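Local coordinates for odorant binding protein 4 (PDB 6JPM) that probably binds odorant molecules, as a secreted, largely helical protein of the PBP/GOBP family with three disulfide bonds, at residues 84-89 with 106-111; 22-27 with 44-49; 2-7 with 75-80; 31-36 with 114-119; 26-31 with 38-43. One frame throughout, in Å; residues are numbered along the deposited sequence.

Contact 1: 84-89 with 106-111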
# COMPACT_ATOMS: atom_id res chain seq x y z
N LYS A 84 9.72 -10.01 -3.59
CA LYS A 84 9.56 -11.02 -2.53
C LYS A 84 8.26 -10.78 -1.76
O LYS A 84 7.60 -11.73 -1.43
CB LYS A 84 10.71 -10.95 -1.54
CG LYS A 84 12.03 -11.55 -2.00
CD LYS A 84 12.67 -12.42 -0.96
CE LYS A 84 13.88 -13.15 -1.48
NZ LYS A 84 15.08 -12.87 -0.65
N SER A 85 7.95 -9.52 -1.46
CA SER A 85 6.74 -9.24 -0.69
C SER A 85 5.48 -9.54 -1.49
O SER A 85 4.52 -10.10 -0.95
CB SER A 85 6.77 -7.79 -0.21
OG SER A 85 7.79 -7.63 0.77
N ILE A 86 5.45 -9.17 -2.78
CA ILE A 86 4.27 -9.47 -3.60
C ILE A 86 4.09 -10.97 -3.76
O ILE A 86 2.97 -11.48 -3.64
CB ILE A 86 4.36 -8.77 -4.97
CG1 ILE A 86 3.64 -7.42 -4.95
CG2 ILE A 86 3.74 -9.63 -6.06
CD1 ILE A 86 4.51 -6.30 -4.54
N GLU A 87 5.18 -11.71 -4.01
CA GLU A 87 5.09 -13.16 -4.08
C GLU A 87 4.50 -13.73 -2.80
O GLU A 87 3.63 -14.61 -2.84
CB GLU A 87 6.47 -13.77 -4.35
CG GLU A 87 7.00 -13.57 -5.77
CD GLU A 87 8.40 -14.13 -5.96
OE1 GLU A 87 9.03 -14.57 -4.97
OE2 GLU A 87 8.89 -14.14 -7.12
N GLU A 88 4.94 -13.23 -1.66
CA GLU A 88 4.45 -13.75 -0.39
C GLU A 88 3.01 -13.32 -0.13
O GLU A 88 2.25 -14.06 0.52
CB GLU A 88 5.36 -13.30 0.74
CG GLU A 88 4.78 -13.46 2.13
CD GLU A 88 5.77 -13.14 3.21
OE1 GLU A 88 5.37 -13.11 4.39
OE2 GLU A 88 6.95 -12.92 2.88
N CYS A 89 2.60 -12.16 -0.64
CA CYS A 89 1.33 -11.55 -0.26
C CYS A 89 0.28 -11.57 -1.36
O CYS A 89 -0.77 -10.93 -1.21
CB CYS A 89 1.57 -10.12 0.23
SG CYS A 89 2.56 -10.04 1.75
N LYS A 106 -1.27 -4.95 5.22
CA LYS A 106 -0.69 -5.51 6.44
C LYS A 106 0.31 -6.59 6.10
O LYS A 106 1.37 -6.69 6.73
CB LYS A 106 -1.77 -6.11 7.35
CG LYS A 106 -2.80 -5.15 7.88
CD LYS A 106 -3.54 -5.78 9.06
CE LYS A 106 -4.15 -7.12 8.68
NZ LYS A 106 -4.97 -7.68 9.78
N CYS A 107 -0.02 -7.43 5.11
CA CYS A 107 0.90 -8.50 4.71
C CYS A 107 2.19 -7.91 4.18
O CYS A 107 3.29 -8.37 4.53
CB CYS A 107 0.23 -9.39 3.66
SG CYS A 107 1.27 -10.80 3.14
N LEU A 108 2.08 -6.89 3.31
CA LEU A 108 3.27 -6.30 2.72
C LEU A 108 4.20 -5.76 3.80
O LEU A 108 5.42 -5.97 3.74
CB LEU A 108 2.90 -5.17 1.77
CG LEU A 108 2.32 -5.58 0.42
CD1 LEU A 108 2.07 -4.32 -0.38
CD2 LEU A 108 3.26 -6.53 -0.32
N TYR A 109 3.63 -5.07 4.79
CA TYR A 109 4.43 -4.53 5.89
C TYR A 109 5.13 -5.64 6.64
O TYR A 109 6.35 -5.60 6.84
CB TYR A 109 3.55 -3.70 6.83
CG TYR A 109 4.36 -3.11 7.97
CD1 TYR A 109 4.64 -3.87 9.10
CD2 TYR A 109 4.88 -1.82 7.90
CE1 TYR A 109 5.41 -3.38 10.13
CE2 TYR A 109 5.66 -1.31 8.94
CZ TYR A 109 5.91 -2.10 10.06
OH TYR A 109 6.67 -1.64 11.11
N LEU A 110 4.38 -6.67 7.06
CA LEU A 110 4.96 -7.75 7.85
C LEU A 110 5.99 -8.57 7.09
O LEU A 110 6.86 -9.18 7.72
CB LEU A 110 3.86 -8.66 8.38
CG LEU A 110 2.95 -7.98 9.40
CD1 LEU A 110 1.84 -8.94 9.83
CD2 LEU A 110 3.78 -7.52 10.58
N SER A 111 5.91 -8.60 5.77
CA SER A 111 6.90 -9.38 5.01
C SER A 111 8.27 -8.71 5.04
O SER A 111 9.24 -9.40 4.91
CB SER A 111 6.45 -9.64 3.62
OG SER A 111 6.83 -8.59 2.79
O HOH W 1 3.53 -11.26 5.64

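Contact 2: 22-27 with 44-49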
# COMPACT_ATOMS: atom_id res chain seq x y z
N THR A 22 -11.32 9.71 3.43
CA THR A 22 -11.65 8.58 4.33
C THR A 22 -11.73 8.98 5.79
O THR A 22 -12.19 8.17 6.52
CB THR A 22 -10.62 7.45 4.15
OG1 THR A 22 -9.32 7.90 4.53
CG2 THR A 22 -10.63 6.89 2.75
N LYS A 23 -11.17 10.13 6.17
CA LYS A 23 -11.12 10.64 7.54
C LYS A 23 -10.29 9.76 8.47
O LYS A 23 -10.46 9.81 9.70
CB LYS A 23 -12.52 10.85 8.12
CG LYS A 23 -13.31 11.87 7.35
CD LYS A 23 -12.73 13.25 7.52
CE LYS A 23 -13.15 13.81 8.87
NZ LYS A 23 -14.53 13.37 9.24
N VAL A 24 -9.39 8.95 7.91
CA VAL A 24 -8.40 8.29 8.75
C VAL A 24 -7.61 9.37 9.49
O VAL A 24 -7.41 10.47 8.96
CB VAL A 24 -7.52 7.39 7.87
CG1 VAL A 24 -6.71 8.23 6.86
CG2 VAL A 24 -6.63 6.49 8.70
N THR A 25 -7.21 9.09 10.73
CA THR A 25 -6.47 10.09 11.49
C THR A 25 -4.96 9.95 11.25
O THR A 25 -4.47 8.90 10.80
CB THR A 25 -6.76 10.00 13.01
OG1 THR A 25 -6.20 8.80 13.56
CG2 THR A 25 -8.28 10.06 13.31
N ASP A 26 -4.23 11.02 11.58
CA ASP A 26 -2.77 10.99 11.51
C ASP A 26 -2.20 9.86 12.37
O ASP A 26 -1.26 9.17 11.96
CB ASP A 26 -2.18 12.32 12.00
CG ASP A 26 -2.31 13.44 10.97
OD1 ASP A 26 -2.86 13.21 9.86
OD2 ASP A 26 -1.84 14.55 11.29
N GLU A 27 -2.72 9.69 13.59
CA GLU A 27 -2.20 8.63 14.45
C GLU A 27 -2.49 7.24 13.88
O GLU A 27 -1.66 6.34 14.01
CB GLU A 27 -2.78 8.73 15.85
CG GLU A 27 -2.20 7.67 16.78
CD GLU A 27 -2.48 7.92 18.25
OE1 GLU A 27 -3.52 8.54 18.56
OE2 GLU A 27 -1.66 7.51 19.09
N MET A 44 -8.90 1.12 6.94
CA MET A 44 -9.12 0.13 5.86
C MET A 44 -9.44 0.85 4.54
O MET A 44 -8.81 0.57 3.58
CB MET A 44 -10.21 -0.88 6.20
CG MET A 44 -9.77 -1.89 7.21
SD MET A 44 -10.77 -3.32 7.53
CE MET A 44 -12.42 -2.69 7.35
N CYS A 45 -10.34 1.80 4.59
CA CYS A 45 -10.73 2.54 3.38
C CYS A 45 -9.59 3.43 2.89
O CYS A 45 -9.48 3.56 1.74
CB CYS A 45 -12.11 3.16 3.52
SG CYS A 45 -13.36 1.86 3.62
N TYR A 46 -8.76 3.93 3.79
CA TYR A 46 -7.58 4.72 3.39
C TYR A 46 -6.64 3.83 2.57
O TYR A 46 -6.23 4.25 1.58
CB TYR A 46 -6.85 5.36 4.57
CG TYR A 46 -5.54 5.99 4.22
CD1 TYR A 46 -5.48 7.25 3.68
CD2 TYR A 46 -4.35 5.33 4.42
CE1 TYR A 46 -4.28 7.84 3.38
CE2 TYR A 46 -3.13 5.90 4.14
CZ TYR A 46 -3.10 7.16 3.59
OH TYR A 46 -1.95 7.75 3.26
N MET A 47 -6.32 2.64 3.07
CA MET A 47 -5.45 1.69 2.34
C MET A 47 -6.08 1.33 0.98
O MET A 47 -5.37 1.24 0.02
CB MET A 47 -5.11 0.45 3.18
CG MET A 47 -4.12 0.69 4.32
SD MET A 47 -2.92 2.01 4.12
CE MET A 47 -1.85 1.29 2.89
N ASN A 48 -7.39 1.13 0.93
CA ASN A 48 -8.09 0.85 -0.33
C ASN A 48 -7.90 2.02 -1.31
O ASN A 48 -7.59 1.81 -2.41
CB ASN A 48 -9.56 0.53 -0.13
CG ASN A 48 -10.19 0.10 -1.42
OD1 ASN A 48 -9.80 -0.88 -2.01
ND2 ASN A 48 -11.10 0.88 -1.91
N CYS A 49 -8.11 3.23 -0.81
CA CYS A 49 -7.96 4.47 -1.59
C CYS A 49 -6.52 4.55 -2.10
O CYS A 49 -6.38 4.80 -3.21
CB CYS A 49 -8.28 5.69 -0.76
SG CYS A 49 -8.13 7.25 -1.66

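Contact 3: 2-7 with 75-80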
# COMPACT_ATOMS: atom_id res chain seq x y z
N LEU A 2 12.19 5.58 -11.06
CA LEU A 2 11.91 6.72 -10.21
C LEU A 2 13.00 6.86 -9.15
O LEU A 2 13.57 5.87 -8.69
CB LEU A 2 10.55 6.58 -9.54
CG LEU A 2 9.30 6.91 -10.36
CD1 LEU A 2 8.04 6.49 -9.62
CD2 LEU A 2 9.25 8.40 -10.67
N THR A 3 13.27 8.10 -8.76
CA THR A 3 14.12 8.34 -7.61
C THR A 3 13.30 8.18 -6.33
O THR A 3 12.07 8.22 -6.35
CB THR A 3 14.73 9.74 -7.65
OG1 THR A 3 13.69 10.72 -7.52
CG2 THR A 3 15.48 9.95 -8.97
N GLU A 4 14.00 8.00 -5.21
CA GLU A 4 13.31 7.89 -3.94
C GLU A 4 12.57 9.18 -3.59
O GLU A 4 11.51 9.13 -2.95
CB GLU A 4 14.30 7.54 -2.82
CG GLU A 4 15.13 6.30 -3.11
CD GLU A 4 15.83 5.76 -1.87
OE1 GLU A 4 15.32 6.01 -0.76
OE2 GLU A 4 16.87 5.08 -2.02
N ALA A 5 13.11 10.33 -4.00
CA ALA A 5 12.46 11.60 -3.69
C ALA A 5 11.14 11.73 -4.44
O ALA A 5 10.17 12.28 -3.90
CB ALA A 5 13.39 12.76 -4.03
N GLN A 6 11.09 11.27 -5.70
CA GLN A 6 9.83 11.29 -6.43
C GLN A 6 8.82 10.33 -5.82
O GLN A 6 7.62 10.62 -5.81
CB GLN A 6 10.07 10.93 -7.90
CG GLN A 6 10.87 11.96 -8.68
CD GLN A 6 11.50 11.36 -9.92
OE1 GLN A 6 12.17 10.33 -9.85
NE2 GLN A 6 11.28 11.99 -11.06
N MET A 7 9.29 9.19 -5.30
CA MET A 7 8.42 8.24 -4.63
C MET A 7 7.82 8.85 -3.36
O MET A 7 6.62 8.73 -3.11
CB MET A 7 9.20 6.97 -4.28
CG MET A 7 8.84 5.77 -5.11
SD MET A 7 9.75 4.33 -4.52
CE MET A 7 9.14 4.18 -2.85
N PRO A 75 12.92 2.27 -7.56
CA PRO A 75 14.36 2.32 -7.29
C PRO A 75 14.87 0.92 -7.00
O PRO A 75 14.19 0.12 -6.34
CB PRO A 75 14.46 3.22 -6.06
CG PRO A 75 13.22 4.06 -6.09
CD PRO A 75 12.15 3.18 -6.69
N LYS A 76 16.06 0.61 -7.53
CA LYS A 76 16.59 -0.75 -7.43
C LYS A 76 16.68 -1.22 -5.98
O LYS A 76 16.58 -2.42 -5.71
CB LYS A 76 17.96 -0.83 -8.10
CG LYS A 76 19.00 0.13 -7.55
CD LYS A 76 20.39 -0.50 -7.57
CE LYS A 76 20.79 -0.97 -8.97
NZ LYS A 76 20.98 0.16 -9.93
N LYS A 77 16.81 -0.31 -5.04
CA LYS A 77 16.90 -0.78 -3.65
C LYS A 77 15.56 -1.36 -3.17
O LYS A 77 15.58 -2.09 -2.22
CB LYS A 77 17.41 0.32 -2.73
CG LYS A 77 16.54 1.55 -2.60
CD LYS A 77 15.97 1.69 -1.20
CE LYS A 77 16.75 2.61 -0.28
NZ LYS A 77 15.92 3.75 0.16
N TYR A 78 14.48 -1.10 -3.89
CA TYR A 78 13.15 -1.60 -3.48
C TYR A 78 12.74 -2.76 -4.38
O TYR A 78 11.97 -3.57 -3.95
CB TYR A 78 12.11 -0.48 -3.57
CG TYR A 78 12.16 0.51 -2.44
CD1 TYR A 78 11.88 0.13 -1.16
CD2 TYR A 78 12.51 1.83 -2.65
CE1 TYR A 78 11.92 1.01 -0.11
CE2 TYR A 78 12.56 2.74 -1.61
CZ TYR A 78 12.26 2.33 -0.33
OH TYR A 78 12.30 3.19 0.72
N GLN A 79 13.36 -2.86 -5.55
CA GLN A 79 12.99 -3.89 -6.55
C GLN A 79 12.97 -5.30 -5.97
O GLN A 79 11.99 -5.97 -6.09
CB GLN A 79 13.91 -3.81 -7.75
CG GLN A 79 13.16 -3.86 -9.06
CD GLN A 79 13.40 -2.62 -9.86
OE1 GLN A 79 14.22 -1.79 -9.50
NE2 GLN A 79 12.69 -2.48 -10.95
N GLU A 80 14.03 -5.71 -5.31
CA GLU A 80 14.08 -7.09 -4.82
C GLU A 80 13.11 -7.30 -3.67
O GLU A 80 12.45 -8.33 -3.65
CB GLU A 80 15.51 -7.41 -4.40
CG GLU A 80 15.74 -8.87 -4.19
CD GLU A 80 17.16 -9.33 -4.46
OE1 GLU A 80 17.38 -10.55 -4.42
OE2 GLU A 80 18.02 -8.47 -4.72

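Contact 4: 31-36 with 114-119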
# COMPACT_ATOMS: atom_id res chain seq x y z
N ASN A 31 0.48 4.79 13.33
CA ASN A 31 0.44 3.44 13.87
C ASN A 31 0.68 2.39 12.79
O ASN A 31 1.47 1.47 12.97
CB ASN A 31 -0.90 3.18 14.56
CG ASN A 31 -0.97 3.83 15.92
OD1 ASN A 31 0.04 4.17 16.52
ND2 ASN A 31 -2.19 4.03 16.41
N PHE A 32 0.01 2.53 11.65
CA PHE A 32 0.13 1.51 10.60
C PHE A 32 1.58 1.34 10.16
O PHE A 32 2.07 0.22 10.02
CB PHE A 32 -0.77 1.87 9.41
CG PHE A 32 -1.07 0.67 8.51
CD1 PHE A 32 -0.12 0.18 7.63
CD2 PHE A 32 -2.29 0.00 8.60
CE1 PHE A 32 -0.38 -0.94 6.83
CE2 PHE A 32 -2.56 -1.11 7.80
CZ PHE A 32 -1.60 -1.58 6.91
N HIS A 33 2.30 2.45 9.98
CA HIS A 33 3.69 2.39 9.55
C HIS A 33 4.63 1.88 10.62
O HIS A 33 5.83 1.74 10.34
CB HIS A 33 4.18 3.76 9.08
CG HIS A 33 3.64 4.15 7.74
ND1 HIS A 33 2.40 4.71 7.58
CD2 HIS A 33 4.17 4.05 6.50
CE1 HIS A 33 2.19 4.95 6.29
NE2 HIS A 33 3.25 4.56 5.62
N LYS A 34 4.14 1.63 11.84
CA LYS A 34 4.90 0.96 12.88
C LYS A 34 4.33 -0.41 13.20
O LYS A 34 4.58 -0.95 14.28
CB LYS A 34 4.93 1.81 14.14
CG LYS A 34 5.71 3.11 14.00
CD LYS A 34 5.80 3.82 15.33
CE LYS A 34 6.93 4.84 15.35
NZ LYS A 34 7.03 5.59 14.07
N GLY A 35 3.55 -0.99 12.30
CA GLY A 35 3.05 -2.34 12.54
C GLY A 35 1.95 -2.45 13.56
O GLY A 35 1.71 -3.53 14.10
N VAL A 36 1.26 -1.35 13.86
CA VAL A 36 0.11 -1.38 14.75
C VAL A 36 -1.11 -1.16 13.87
O VAL A 36 -1.34 -0.05 13.37
CB VAL A 36 0.20 -0.33 15.86
CG1 VAL A 36 -1.09 -0.30 16.64
CG2 VAL A 36 1.40 -0.64 16.77
N GLU A 114 11.13 -2.94 7.09
CA GLU A 114 12.10 -1.90 6.73
C GLU A 114 11.89 -1.38 5.31
O GLU A 114 12.17 -0.26 5.10
CB GLU A 114 13.52 -2.44 6.91
CG GLU A 114 14.61 -1.41 6.72
CD GLU A 114 14.68 -0.28 7.74
OE1 GLU A 114 15.41 0.68 7.49
OE2 GLU A 114 14.02 -0.37 8.77
N MET A 115 11.43 -2.22 4.40
CA MET A 115 11.31 -1.81 2.98
C MET A 115 9.88 -1.42 2.60
O MET A 115 9.60 -1.22 1.47
CB MET A 115 11.83 -2.93 2.07
CG MET A 115 13.20 -3.43 2.44
SD MET A 115 14.40 -2.12 2.48
CE MET A 115 14.36 -1.60 0.78
N TYR A 116 9.01 -1.27 3.57
CA TYR A 116 7.65 -0.86 3.28
C TYR A 116 7.62 0.63 2.93
O TYR A 116 8.13 1.45 3.69
CB TYR A 116 6.77 -1.17 4.48
CG TYR A 116 5.32 -0.79 4.38
CD1 TYR A 116 4.40 -1.68 3.82
CD2 TYR A 116 4.85 0.41 4.89
CE1 TYR A 116 3.08 -1.36 3.74
CE2 TYR A 116 3.50 0.73 4.81
CZ TYR A 116 2.63 -0.16 4.24
OH TYR A 116 1.29 0.13 4.15
N PHE A 117 7.04 0.97 1.78
CA PHE A 117 7.04 2.37 1.35
C PHE A 117 5.66 2.91 1.00
O PHE A 117 5.58 4.03 0.48
CB PHE A 117 7.97 2.56 0.15
CG PHE A 117 7.63 1.68 -1.02
CD1 PHE A 117 6.59 2.00 -1.88
CD2 PHE A 117 8.37 0.52 -1.26
CE1 PHE A 117 6.26 1.18 -2.96
CE2 PHE A 117 8.06 -0.30 -2.34
CZ PHE A 117 7.01 0.03 -3.18
N LEU A 118 4.58 2.17 1.23
CA LEU A 118 3.25 2.71 0.96
C LEU A 118 3.00 3.95 1.81
O LEU A 118 3.44 4.03 2.95
CB LEU A 118 2.17 1.68 1.24
CG LEU A 118 2.21 0.35 0.48
CD1 LEU A 118 0.98 -0.48 0.81
CD2 LEU A 118 2.34 0.58 -1.02
N PRO A 119 2.27 4.95 1.26
CA PRO A 119 1.80 6.05 2.12
C PRO A 119 0.73 5.61 3.13
O PRO A 119 0.34 6.47 3.94
CB PRO A 119 1.20 7.05 1.11
CG PRO A 119 1.00 6.29 -0.15
CD PRO A 119 2.05 5.22 -0.17

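Contact 5: 26-31 with 38-43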
# COMPACT_ATOMS: atom_id res chain seq x y z
N ASP A 26 -4.23 11.02 11.58
CA ASP A 26 -2.77 10.99 11.51
C ASP A 26 -2.20 9.86 12.37
O ASP A 26 -1.26 9.17 11.96
CB ASP A 26 -2.18 12.32 12.00
CG ASP A 26 -2.31 13.44 10.97
OD1 ASP A 26 -2.86 13.21 9.86
OD2 ASP A 26 -1.84 14.55 11.29
N GLU A 27 -2.72 9.69 13.59
CA GLU A 27 -2.20 8.63 14.45
C GLU A 27 -2.49 7.24 13.88
O GLU A 27 -1.66 6.34 14.01
CB GLU A 27 -2.78 8.73 15.85
CG GLU A 27 -2.20 7.67 16.78
CD GLU A 27 -2.48 7.92 18.25
OE1 GLU A 27 -3.52 8.54 18.56
OE2 GLU A 27 -1.66 7.51 19.09
N GLN A 28 -3.66 7.05 13.26
CA GLN A 28 -3.95 5.76 12.63
C GLN A 28 -2.94 5.44 11.54
O GLN A 28 -2.44 4.32 11.46
CB GLN A 28 -5.36 5.75 12.04
CG GLN A 28 -6.46 5.50 13.07
CD GLN A 28 -7.82 5.53 12.44
OE1 GLN A 28 -8.17 6.48 11.73
NE2 GLN A 28 -8.60 4.46 12.66
N ILE A 29 -2.61 6.43 10.70
CA ILE A 29 -1.61 6.23 9.66
C ILE A 29 -0.24 5.96 10.26
O ILE A 29 0.49 5.08 9.80
CB ILE A 29 -1.56 7.44 8.70
CG1 ILE A 29 -2.86 7.51 7.88
CG2 ILE A 29 -0.34 7.34 7.80
CD1 ILE A 29 -3.00 8.83 7.09
N ASN A 30 0.13 6.75 11.29
CA ASN A 30 1.42 6.58 11.95
C ASN A 30 1.53 5.21 12.63
O ASN A 30 2.57 4.54 12.53
CB ASN A 30 1.66 7.71 12.97
CG ASN A 30 1.83 9.10 12.29
OD1 ASN A 30 2.14 9.18 11.10
ND2 ASN A 30 1.65 10.19 13.07
N ASN A 31 0.48 4.79 13.33
CA ASN A 31 0.44 3.44 13.87
C ASN A 31 0.68 2.39 12.79
O ASN A 31 1.47 1.47 12.97
CB ASN A 31 -0.90 3.18 14.56
CG ASN A 31 -0.97 3.83 15.92
OD1 ASN A 31 0.04 4.17 16.52
ND2 ASN A 31 -2.19 4.03 16.41
N ASP A 38 -4.90 -0.96 13.01
CA ASP A 38 -6.23 -0.60 13.49
C ASP A 38 -7.22 -1.02 12.41
O ASP A 38 -7.23 -0.44 11.32
CB ASP A 38 -6.27 0.91 13.73
CG ASP A 38 -7.60 1.41 14.22
OD1 ASP A 38 -8.51 0.59 14.49
OD2 ASP A 38 -7.73 2.65 14.32
N ASP A 39 -8.03 -2.04 12.69
CA ASP A 39 -8.96 -2.47 11.65
C ASP A 39 -10.19 -1.57 11.55
O ASP A 39 -11.21 -1.97 10.98
CB ASP A 39 -9.35 -3.94 11.84
CG ASP A 39 -10.22 -4.18 13.09
OD1 ASP A 39 -10.63 -3.23 13.79
OD2 ASP A 39 -10.50 -5.38 13.35
N ASP A 40 -10.11 -0.36 12.10
CA ASP A 40 -11.17 0.61 11.91
C ASP A 40 -11.40 0.84 10.42
O ASP A 40 -10.45 0.84 9.63
CB ASP A 40 -10.82 1.93 12.60
CG ASP A 40 -11.85 3.02 12.36
OD1 ASP A 40 -12.94 2.99 12.97
OD2 ASP A 40 -11.56 3.91 11.56
N LYS A 41 -12.65 0.96 10.02
CA LYS A 41 -13.05 1.14 8.61
C LYS A 41 -12.31 2.30 7.93
O LYS A 41 -12.03 2.17 6.80
CB LYS A 41 -14.57 1.19 8.52
CG LYS A 41 -15.21 1.93 7.37
CD LYS A 41 -16.67 1.59 7.26
CE LYS A 41 -17.46 2.53 6.39
NZ LYS A 41 -18.92 2.41 6.62
N LYS A 42 -12.03 3.39 8.65
CA LYS A 42 -11.32 4.55 8.07
C LYS A 42 -9.90 4.16 7.65
O LYS A 42 -9.52 4.51 6.61
CB LYS A 42 -11.33 5.78 8.98
CG LYS A 42 -12.69 6.27 9.42
CD LYS A 42 -12.63 7.51 10.26
CE LYS A 42 -12.77 7.26 11.73
NZ LYS A 42 -11.63 6.55 12.34
N MET A 43 -9.19 3.42 8.47
CA MET A 43 -7.83 2.97 8.13
C MET A 43 -7.92 2.02 6.93
O MET A 43 -7.15 2.16 6.07
CB MET A 43 -7.24 2.23 9.32
CG MET A 43 -5.82 1.81 9.15
SD MET A 43 -4.71 3.16 9.06
CE MET A 43 -4.27 3.14 7.34
O HOH W 2 -3.31 1.48 12.24

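Contact 1: 84-89 with 106-111
Cys-89 and Cys-107 reach each other through different first torsions. SG of Cys-107 is anti to the backbone N (chi1 -178°), while SG of Cys-89 is anti to the carbonyl carbon. SG of Cys-89 and SG of Cys-107 are bonded at 2.0 Å, with a torsion of -84° about the bond. CB of Cys-89 lies 4.0 Å from CD2 of Leu-108. That methyl group lies between the helices. CD2 of Leu-108 meets CB of Ser-85 at 3.7 Å and, more loosely, CD1 of Ile-86. Helices 76-89 and 99-111 run at 128° to each other, their local axes 9.1 Å apart. The disulfide is one of three, paired first with third, second with fifth and fourth with sixth cysteine, as in classical insect odorant-binding proteins of the PBP/GOBP family. OG of Ser-111 donates to O of Leu-108 at 3.1 Å. OG of Ser-85 approaches OG of Ser-111 more closely than a normal hydrogen bond, so its details are doubtful; the proton is not settled, as O of Ser-81 is another acceptor. On the exposed side OE2 of Glu-88 passes 3.4 Å from CB of Ser-111. A water donates to OE1 of Glu-88 and O of Cys-107.

Contact 2: 22-27 with 44-49
Apolar contact carries most of this junction, where Thr-22 and Val-24 meet helix 41-53 at Tyr-46. CG1 of Val-24 approaches the ring obliquely and comes within 3.5 Å of CD1 of Tyr-46. The valine chi1 of 64° sets CG1 between the backbone N and the carbonyl carbon, facing the tyrosine. CB of Val-24 adds a contact with CB of Tyr-46. CG2 of Thr-22 rests against the helix backbone, 3.6 Å from C of Cys-45. CG2 of Thr-22 also lies 4.1 Å from CB of Cys-45 and, more loosely, touches CB of Cys-49.

The hydroxyls of Thr-22 and Tyr-46 turn to other partners. OG1 of Thr-22 sits near the plane of the Tyr-46 ring, at its edge, 3.5 Å from CB of Tyr-46. Its hydrogen bond goes to O of Cys-18. The hydroxyl of Tyr-46 is hydrogen-bonded to O of Pro-119, the last residue of the chain.

Covalent links flank the packing. Cys-49 is joined to Cys-18 of helix 4-22, and Cys-45 to Cys-98. The contact is therefore a buried, mainly apolar seam. The disulfides tie helix 41-53 to its neighbours, and the hydroxyls at the seam are satisfied by backbone carbonyls.

Contact 3: 2-7 with 75-80
The backbones of 2-7 and 75-80 come nearest at Leu-2 and Pro-75, whose CA atoms are 5.8 Å apart, just ahead of the helices 4-22 and 76-89. The Pro-75 ring is at the centre of the contact. CG of Pro-75 lies 3.2 Å from the carbonyl O of Leu-2. CD of Pro-75 packs on SD of Met-7 at 3.4 Å. The Met-7 chain is extended to SD (chi2 -176°) and then bends, which sends CE toward Tyr-78. CE of Met-7 comes within 3.9 Å of CE2 of Tyr-78. SD of Met-7 is 4.9 Å from the ring centroid of Tyr-78 and 45° off its normal, an oblique Met-aromatic contact. An alanine in place of Met-7 would probably leave the side of Pro-75 and the Tyr-78 ring without their sulfur and methyl partner and open a gap between them.

Polar contact lies on the exposed side. NZ of Lys-77 and OE1 of Glu-4 form a salt bridge, though NZ sits too close to a neighbour for its place to be certain. Phe-117, from the C-terminal segment, meets Tyr-78 edge-to-face and also touches Met-7.

N of Gln-6 donates to OG1 of Thr-3 at 3.2 Å, and N of Thr-3 donates to OE1 of Gln-6 at 2.7 Å. This is a capping box, which opens helix 4-22 beside the start of helix 76-89.

Contact 4: 31-36 with 114-119
The two backbones stay well apart, the nearest CA atoms being those of His-33 and Tyr-116 at 8.1 Å, and side chains bridge them. Segment 31-36 ends helix 26-32 in a Schellman motif with Gly-35 as C-prime residue. Segment 114-119 is the irregular C-terminal tail. NE2 of His-33 donates to O of Leu-118 at 2.7 Å, with an N-H...O angle of 156°. The acceptor lies in the plane of the imidazole. ND1 of His-33 is hydrogen-bonded to O of Ile-29, which helps to fix the ring's rotation. The edge of Tyr-116 points toward the face of His-33 in an offset edge-to-face pair, with planes at 69°. CE2 of Tyr-116 is 3.8 Å from CD2 of His-33. CG of Tyr-116 is anti to the backbone N (chi1 179°), and its CB is directed toward segment 31-36. OH of Tyr-116 lies 3.3 Å from CE1 of Phe-32, a ring packed on helix 99-111. A leucine in place of His-33 would probably leave O of Leu-118 without this donor and the tail freer to shift. Both imidazole nitrogens are hydrogen-bonded to backbone carbonyls. His-33 thus ties the C-terminal tail to the end of helix 26-32, consistent with a ring protonated on both nitrogens.

Contact 5: 26-31 with 38-43
Gln-28 and Met-43 have the most surface buried by this contact, followed by Asp-38. Gln-28 leaves helix 26-32 as an extended chain (chi2 179°), and its amide ends among three charged groups. NE2 of Gln-28 donates to OD2 of Asp-38 at 2.6 Å, with a nearly straight N-H...O angle of 173°. NE2 of Gln-28 also donates to OD2 of Asp-40 at 3.2 Å. Both acceptors lie in the plane of the amide. Each carboxylate is met from above its own plane. The other end of the amide, OE1, is hydrogen-bonded to N of Thr-25. These bonds fix the rotation of the amide and which way round it sits.

Asp-38 does double duty. While OD2 takes the glutamine, OD1 accepts from N of Asp-40 in an Asx turn. A water links N of Asp-38 to O of Gln-28. Asp-40 is the N-cap of helix 41-53. OD2 of Asp-40 accepts from N of Lys-42 and forms a salt bridge with NZ of Lys-42 at 2.8 Å, so three donors converge on this oxygen. The lysine is likely to offset part of the negative charge gathered here.

Met-43 packs its sulfur on the helix. SD of Met-43 lies 3.5 Å from the backbone O of Gln-28 and also touches CB of Gln-28. The contact thus joins helix 26-32 to the start of helix 41-53 across a short loop. Ile-29 packs on helix 4-22, and Met-43 continues to Tyr-102 of helix 99-111.

Contact 2 is the buried one and contact 3 lies on the surface; contacts 1, 4 and 5 are partly buried. Contacts 2 and 5 both join the region of helix 26-32 to helix 41-53, their centres about 6 Å apart. Contact 2 is mainly apolar; contact 5 is a polar network around an amide. Contacts 1 and 3 share helix 76-89, at its two ends. The first has a disulfide across it; the second combines proline and methionine packing with an exposed salt bridge. Contact 4 is the junction among them. Its C-terminal tail touches contact 1 at Tyr-109, contact 2 at Tyr-46 and contact 3 through Phe-117, using aromatic rings and backbone carbonyls.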